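PDB 1YZY: 3-oxo-tetronate kinase from Haemophilus influenzae, which catalyses the ATP-dependent phosphorylation of 3-oxo-tetronate to 3-oxo-tetronate 4-phosphate. Local coordinates for residues F79-T84 with I111-P116; N124-V129 with D149-R154; G165-A170 with A194-V199. All blocks are in the same frame, centred on the assembly; numbering follows the deposited sequence.

In the fold
All three contacts lie in the sugar-binding N-terminal part of the chain. Interaction 1 is buried, held by van der Waals contact between the end of strand 77-80 and the loop after strand 109-111, with no clear hydrogen bond between its segments. Interaction 3 is also buried, but is built on parallel backbone pairing within the small sheet that strand 109-111 shares with 193-196 and 164-167. Interaction 2 is partly exposed: two backbone bonds join the start of strand 126-129 to the residues leading into helix 152-159, with a salt bridge at its outer side. Leu127 of interaction 2 packs on Ser83 and Pro113 of interaction 1, while Asp197 of interaction 3 accepts from the backbone of Asn124 and Gly125.

Interaction 1 (F79-T84 with I111-P116); sequences FKYCST and ITPALP
Tyr81 reaches Ile111 with its tip, the two side chains crossing at about a right angle. From CB, the first torsion sets CG between the backbone N and the carbonyl carbon (chi1 42°). One side of the ring, at CD2, lies 4.0 Å above the plane of the Phe79 ring, displaced toward its rim. Across the contact CE1 approaches Pro113 CB at 4.3 Å, the proline carbon lying at the ring's edge and close to its plane. At the tip, OH comes within 3.3 Å of Ile111 CG2, and its polar need is met beyond the two segments by a hydrogen bond with Thr218 OG1. Phe85 makes an edge-to-face contact with the same ring, and Ile93 of helix 93-104 also touches it. Tyr81 directly follows strand 77-80, which pairs in parallel with strands 3-6 and 216-219, whereas Ile111 ends strand 109-111 of a separate parallel sheet; the tyrosine thus touches residues at the ends of strands from two different sheets of the sugar-binding N-terminal domain. Farther along, the backbones come close at Ser83 and Pro113, whose CA atoms are 4.2 Å apart. The proline ring turns its CB to Ser83 O at 3.2 Å, and Ser83 CB meets Pro113 O in the reverse sense. These two carbonyl oxygens, both acceptors, also lie near each other. The carbonyl of Tyr81 is held within its own segment by Lys80 NZ, which donates to Tyr81 O over 2.7 Å from above the carbonyl plane, 55° out of it.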
# COMPACT_ATOMS: atom_id res chain seq x y z
N PHE A 79 8.19 -11.07 3.57
CA PHE A 79 6.86 -11.53 3.18
C PHE A 79 5.88 -10.77 4.06
O PHE A 79 5.74 -11.05 5.24
CB PHE A 79 6.74 -13.04 3.40
CG PHE A 79 5.36 -13.59 3.14
CD1 PHE A 79 4.47 -12.94 2.29
CD2 PHE A 79 4.94 -14.75 3.78
CE1 PHE A 79 3.18 -13.42 2.09
CE2 PHE A 79 3.66 -15.24 3.59
CZ PHE A 79 2.77 -14.58 2.74
N LYS A 80 5.18 -9.80 3.47
CA LYS A 80 4.22 -8.97 4.17
C LYS A 80 2.77 -9.41 4.05
O LYS A 80 2.22 -9.49 2.95
CB LYS A 80 4.38 -7.52 3.69
CG LYS A 80 3.17 -6.62 3.86
CD LYS A 80 3.16 -5.95 5.20
CE LYS A 80 1.99 -5.00 5.32
NZ LYS A 80 0.67 -5.68 5.39
N TYR A 81 2.13 -9.63 5.20
CA TYR A 81 0.73 -10.02 5.26
C TYR A 81 -0.05 -9.09 6.18
O TYR A 81 0.48 -8.09 6.66
CB TYR A 81 0.60 -11.50 5.67
CG TYR A 81 1.52 -11.93 6.78
CD1 TYR A 81 1.31 -11.50 8.09
CD2 TYR A 81 2.58 -12.79 6.53
CE1 TYR A 81 2.15 -11.91 9.12
CE2 TYR A 81 3.43 -13.21 7.55
CZ TYR A 81 3.20 -12.77 8.85
OH TYR A 81 4.02 -13.20 9.88
N CYS A 82 -1.32 -9.38 6.43
CA CYS A 82 -2.13 -8.51 7.26
C CYS A 82 -1.78 -8.58 8.75
O CYS A 82 -1.30 -9.62 9.24
CB CYS A 82 -3.62 -8.80 7.05
SG CYS A 82 -4.77 -7.52 7.63
N SER A 83 -2.00 -7.48 9.46
CA SER A 83 -1.71 -7.41 10.89
C SER A 83 -2.66 -8.28 11.74
O SER A 83 -2.41 -8.49 12.94
CB SER A 83 -1.69 -5.95 11.37
OG SER A 83 -2.96 -5.33 11.28
N THR A 84 -3.73 -8.76 11.13
CA THR A 84 -4.69 -9.63 11.83
C THR A 84 -4.47 -11.10 11.41
O THR A 84 -5.30 -11.97 11.69
CB THR A 84 -6.15 -9.20 11.63
OG1 THR A 84 -6.32 -8.62 10.33
CG2 THR A 84 -6.54 -8.17 12.67
N ILE A 111 7.78 -14.43 12.72
CA ILE A 111 6.40 -14.10 12.39
C ILE A 111 5.95 -12.99 13.33
O ILE A 111 6.04 -13.14 14.55
CB ILE A 111 5.50 -15.35 12.60
CG1 ILE A 111 5.84 -16.41 11.56
CG2 ILE A 111 4.02 -14.97 12.61
CD1 ILE A 111 5.09 -17.69 11.77
N THR A 112 5.48 -11.88 12.77
CA THR A 112 5.00 -10.79 13.60
C THR A 112 4.12 -9.76 12.93
O THR A 112 4.60 -8.91 12.18
CB THR A 112 6.17 -10.06 14.34
OG1 THR A 112 5.65 -8.93 15.06
CG2 THR A 112 7.24 -9.59 13.37
N PRO A 113 2.80 -9.89 13.09
CA PRO A 113 1.83 -8.95 12.52
C PRO A 113 1.53 -7.77 13.44
O PRO A 113 0.46 -7.17 13.40
CB PRO A 113 0.54 -9.77 12.53
CG PRO A 113 0.73 -10.73 13.65
CD PRO A 113 2.14 -11.16 13.44
N ALA A 114 2.51 -7.44 14.28
CA ALA A 114 2.44 -6.44 15.34
C ALA A 114 2.94 -5.04 15.03
O ALA A 114 3.91 -4.83 14.30
CB ALA A 114 3.00 -6.89 16.70
N LEU A 115 2.26 -4.08 15.66
CA LEU A 115 2.54 -2.65 15.64
C LEU A 115 1.71 -2.05 16.77
O LEU A 115 0.63 -1.50 16.59
CB LEU A 115 2.15 -2.00 14.31
CG LEU A 115 2.54 -0.52 14.21
CD1 LEU A 115 3.98 -0.33 14.66
CD2 LEU A 115 2.35 -0.04 12.78
N PRO A 116 2.17 -2.23 18.02
CA PRO A 116 1.50 -1.81 19.24
C PRO A 116 0.92 -0.41 19.24
O PRO A 116 -0.13 -0.19 19.85
CB PRO A 116 2.59 -1.96 20.30
CG PRO A 116 3.36 -3.13 19.79
CD PRO A 116 3.51 -2.76 18.34

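Interaction 2 (N124-V129 with D149-R154); sequences NGYLFV and DANLMR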
# COMPACT_ATOMS: atom_id res chain seq x y z
N ASN A 124 2.38 -13.40 24.66
CA ASN A 124 2.40 -14.85 24.84
C ASN A 124 2.02 -15.51 23.52
O ASN A 124 1.49 -16.63 23.49
CB ASN A 124 1.45 -15.30 25.97
CG ASN A 124 2.17 -15.58 27.29
OD1 ASN A 124 3.35 -15.95 27.31
ND2 ASN A 124 1.45 -15.40 28.39
N GLY A 125 2.34 -14.83 22.43
CA GLY A 125 2.02 -15.35 21.11
C GLY A 125 0.59 -15.12 20.70
O GLY A 125 0.20 -15.50 19.60
N TYR A 126 -0.22 -14.54 21.59
CA TYR A 126 -1.62 -14.25 21.30
C TYR A 126 -1.72 -12.86 20.68
O TYR A 126 -1.16 -11.90 21.21
CB TYR A 126 -2.47 -14.27 22.58
CG TYR A 126 -2.61 -15.60 23.25
CD1 TYR A 126 -3.79 -16.33 23.14
CD2 TYR A 126 -1.58 -16.14 24.02
CE1 TYR A 126 -3.94 -17.57 23.77
CE2 TYR A 126 -1.71 -17.37 24.66
CZ TYR A 126 -2.90 -18.08 24.53
OH TYR A 126 -3.05 -19.29 25.17
N LEU A 127 -2.46 -12.75 19.58
CA LEU A 127 -2.64 -11.47 18.91
C LEU A 127 -3.86 -10.74 19.45
O LEU A 127 -4.93 -11.32 19.62
CB LEU A 127 -2.78 -11.65 17.39
CG LEU A 127 -2.91 -10.41 16.50
CD1 LEU A 127 -1.63 -9.59 16.53
CD2 LEU A 127 -3.21 -10.83 15.07
N PHE A 128 -3.66 -9.47 19.77
CA PHE A 128 -4.73 -8.62 20.27
C PHE A 128 -5.01 -7.56 19.22
O PHE A 128 -4.10 -7.13 18.50
CB PHE A 128 -4.33 -7.96 21.60
CG PHE A 128 -4.30 -8.92 22.78
CD1 PHE A 128 -5.38 -9.00 23.65
CD2 PHE A 128 -3.20 -9.75 23.00
CE1 PHE A 128 -5.38 -9.89 24.73
CE2 PHE A 128 -3.18 -10.64 24.07
CZ PHE A 128 -4.27 -10.71 24.93
N VAL A 129 -6.28 -7.22 19.07
CA VAL A 129 -6.70 -6.21 18.12
C VAL A 129 -7.46 -5.15 18.94
O VAL A 129 -8.65 -5.18 19.23
CB VAL A 129 -7.78 -6.76 17.15
CG1 VAL A 129 -8.30 -5.64 16.26
CG2 VAL A 129 -7.18 -7.86 16.29
N ASP A 149 -9.17 -18.17 16.63
CA ASP A 149 -8.08 -18.51 17.54
C ASP A 149 -7.14 -17.31 17.54
O ASP A 149 -6.79 -16.79 16.48
CB ASP A 149 -7.35 -19.76 17.04
CG ASP A 149 -6.42 -20.38 18.09
OD1 ASP A 149 -6.24 -19.80 19.18
OD2 ASP A 149 -5.84 -21.46 17.82
N ALA A 150 -6.77 -16.84 18.73
CA ALA A 150 -5.88 -15.69 18.86
C ALA A 150 -4.41 -16.09 18.99
O ALA A 150 -3.53 -15.24 18.89
CB ALA A 150 -6.30 -14.84 20.04
N ASN A 151 -4.15 -17.38 19.17
CA ASN A 151 -2.80 -17.91 19.32
C ASN A 151 -2.11 -18.11 17.97
O ASN A 151 -2.46 -19.01 17.20
CB ASN A 151 -2.86 -19.24 20.11
CG ASN A 151 -1.49 -19.74 20.53
OD1 ASN A 151 -0.78 -20.38 19.77
ND2 ASN A 151 -1.15 -19.50 21.78
N LEU A 152 -1.10 -17.28 17.71
CA LEU A 152 -0.35 -17.31 16.46
C LEU A 152 0.41 -18.58 16.13
O LEU A 152 0.54 -18.93 14.95
CB LEU A 152 0.59 -16.09 16.36
CG LEU A 152 -0.12 -14.73 16.25
CD1 LEU A 152 0.84 -13.58 16.56
CD2 LEU A 152 -0.69 -14.59 14.84
N MET A 153 1.01 -19.21 17.14
CA MET A 153 1.74 -20.46 16.91
C MET A 153 0.75 -21.53 16.43
O MET A 153 1.11 -22.38 15.63
CB MET A 153 2.45 -20.94 18.18
CG MET A 153 3.61 -20.09 18.65
SD MET A 153 3.08 -18.57 19.44
CE MET A 153 2.30 -19.19 20.91
N ARG A 154 -0.47 -21.49 16.96
CA ARG A 154 -1.51 -22.45 16.59
C ARG A 154 -2.04 -22.16 15.20
O ARG A 154 -2.33 -23.08 14.43
CB ARG A 154 -2.66 -22.45 17.61
CG ARG A 154 -2.32 -23.15 18.94
CD ARG A 154 -3.56 -23.59 19.70
NE ARG A 154 -4.47 -22.49 20.06
CZ ARG A 154 -4.62 -21.99 21.28
NH1 ARG A 154 -3.91 -22.46 22.30
NH2 ARG A 154 -5.52 -21.06 21.50
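The side chains of Tyr126 and Asn151 cross obliquely, with the aromatic ring and the amide plane 90° apart. Asn151 ND2 sits 3.5 Å above one face of the ring, displaced toward the rim, where CE2 and CZ are its nearest atoms. CG of Asn151 is anti to the backbone N (chi1 -170°), and the amide is then turned so that ND2 faces the ring. Its other branch, OD1, turns back to the helix and accepts from Arg154 N at 3.0 Å in the plane of the amide, so that one side chain both places its amide nitrogen over the tyrosine ring and caps helix 152-159. Asn151 CB lies 3.4 Å above the guanidinium plane of Arg154, displaced toward its rim. That guanidinium grips Asp149 side-on: NE reaches the syn lone pair of OD2, and NH2 meets OD1 at 2.7 Å on the syn side. Asp149 OD1 takes a second bond from Asn151 N, which comes from above the carboxylate and closes an Asx turn. Strand 126-129, the middle strand of a small antiparallel sheet, is thus joined to a helix N-terminus, and a single beta bridge between Tyr126 and Asn151 marks the join. Leu152 N donates to Gly125 O at 2.9 Å, and Leu127 N to Ala150 O at 2.8 Å. The leucines meet as well, Leu152 CD1 resting 4.2 Å from Leu127 CB, with Ile122 of strand 120-123 touching both side chains. Met153 is bent at chi2 and chi3, and its SD lies 3.8 Å from Gly125 CA; with no side chain on the glycine, the methyl CE also lies against that carbon and near Asn124 O.

Interaction 3 (G165-A170 with A194-V199); sequences GLVAYA and AVVDAV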
# COMPACT_ATOMS: atom_id res chain seq x y z
N GLY A 165 7.50 -21.61 17.06
CA GLY A 165 7.91 -21.34 18.43
C GLY A 165 7.55 -19.94 18.91
O GLY A 165 6.79 -19.24 18.25
N LEU A 166 8.06 -19.55 20.08
CA LEU A 166 7.80 -18.22 20.64
C LEU A 166 9.00 -17.70 21.44
O LEU A 166 9.72 -18.41 22.15
CB LEU A 166 6.58 -18.25 21.57
CG LEU A 166 6.30 -16.96 22.34
CD1 LEU A 166 5.73 -15.91 21.42
CD2 LEU A 166 5.33 -17.21 23.48
N VAL A 167 9.22 -16.40 21.25
CA VAL A 167 10.19 -15.53 21.89
C VAL A 167 9.37 -14.66 22.80
O VAL A 167 8.92 -13.63 22.30
CB VAL A 167 11.07 -14.67 20.96
CG1 VAL A 167 12.13 -13.90 21.79
CG2 VAL A 167 11.77 -15.56 19.90
N ALA A 168 9.12 -15.03 24.06
CA ALA A 168 8.27 -14.21 24.89
C ALA A 168 8.76 -12.81 25.26
O ALA A 168 9.95 -12.50 25.17
CB ALA A 168 7.97 -15.01 26.15
N TYR A 169 7.80 -11.98 25.64
CA TYR A 169 8.02 -10.60 26.05
C TYR A 169 9.22 -10.48 26.99
O TYR A 169 10.14 -9.69 26.75
CB TYR A 169 6.76 -10.08 26.75
CG TYR A 169 6.91 -8.78 27.51
CD1 TYR A 169 6.91 -7.55 26.83
CD2 TYR A 169 7.07 -8.77 28.90
CE1 TYR A 169 7.06 -6.35 27.53
CE2 TYR A 169 7.21 -7.58 29.60
CZ TYR A 169 7.21 -6.37 28.91
OH TYR A 169 7.33 -5.19 29.60
N ALA A 170 9.18 -11.26 28.07
CA ALA A 170 10.23 -11.27 29.08
C ALA A 170 11.63 -11.36 28.49
O ALA A 170 12.58 -10.84 29.07
CB ALA A 170 9.99 -12.40 30.05
N ALA A 194 9.29 -18.52 14.28
CA ALA A 194 9.21 -18.01 15.63
C ALA A 194 8.38 -16.75 15.75
O ALA A 194 8.70 -15.74 15.15
CB ALA A 194 10.61 -17.73 16.16
N VAL A 195 7.29 -16.84 16.52
CA VAL A 195 6.43 -15.70 16.80
C VAL A 195 7.21 -14.89 17.86
O VAL A 195 7.95 -15.47 18.66
CB VAL A 195 5.06 -16.15 17.40
CG1 VAL A 195 4.22 -14.95 17.84
CG2 VAL A 195 4.29 -16.96 16.38
N VAL A 196 7.11 -13.57 17.80
CA VAL A 196 7.81 -12.73 18.76
C VAL A 196 6.82 -11.71 19.32
O VAL A 196 6.09 -11.05 18.58
CB VAL A 196 9.02 -12.01 18.12
CG1 VAL A 196 9.81 -11.24 19.18
CG2 VAL A 196 9.94 -13.00 17.43
N ASP A 197 6.76 -11.66 20.65
CA ASP A 197 5.87 -10.75 21.35
C ASP A 197 6.21 -9.27 21.12
O ASP A 197 7.33 -8.92 20.73
CB ASP A 197 5.92 -11.04 22.85
CG ASP A 197 5.02 -12.19 23.26
OD1 ASP A 197 4.38 -12.81 22.39
OD2 ASP A 197 4.95 -12.46 24.48
N ALA A 198 5.25 -8.41 21.42
CA ALA A 198 5.42 -6.97 21.30
C ALA A 198 4.17 -6.27 21.78
O ALA A 198 3.17 -6.23 21.08
CB ALA A 198 5.72 -6.57 19.85
N VAL A 199 4.19 -5.80 23.02
CA VAL A 199 3.05 -5.08 23.58
C VAL A 199 3.37 -3.58 23.55
O VAL A 199 2.50 -2.74 23.82
CB VAL A 199 2.75 -5.51 25.03
CG1 VAL A 199 2.12 -6.88 25.03
CG2 VAL A 199 4.03 -5.50 25.87
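The carboxylate of Asp197 is approached by Tyr169 N on the anti side of OD2, 34° out of the carboxylate plane, at 3.1 Å. Its other oxygen, OD1, lies 3.5 Å from the methyl Leu166 CD1. Both oxygens have further donors: Asn124 N bonds to OD2 and Gly125 N to OD1, so three backbone N-H groups would stabilise the negative charge. At the second flat group, the Tyr169 ring, the tyrosine and Val199 side chains cross at about a right angle, Val199 CG2 approaching the ring obliquely at CE1, 3.6 Å away. Strands 164-167 and 193-196 are parallel neighbours joined through helices 169-172 and 176-188, a beta-alpha-beta unit whose second strand lies between 164-167 and 109-111. Val195 N donates to Gly165 O, and Val167 N to Val195 O, each at 3.0 Å; Asp197 N adds a weak bond to Val167 O. Val167 and Val196 run alongside each other on one face, their CG2 atoms 4.0 Å apart; helix 176-188 covers Val167, and helix 202-210 touches Val196. On the other face Leu166 CD1 meets Val195 CG1 at 4.0 Å, and Met153 of helix 152-159 packs on both residues.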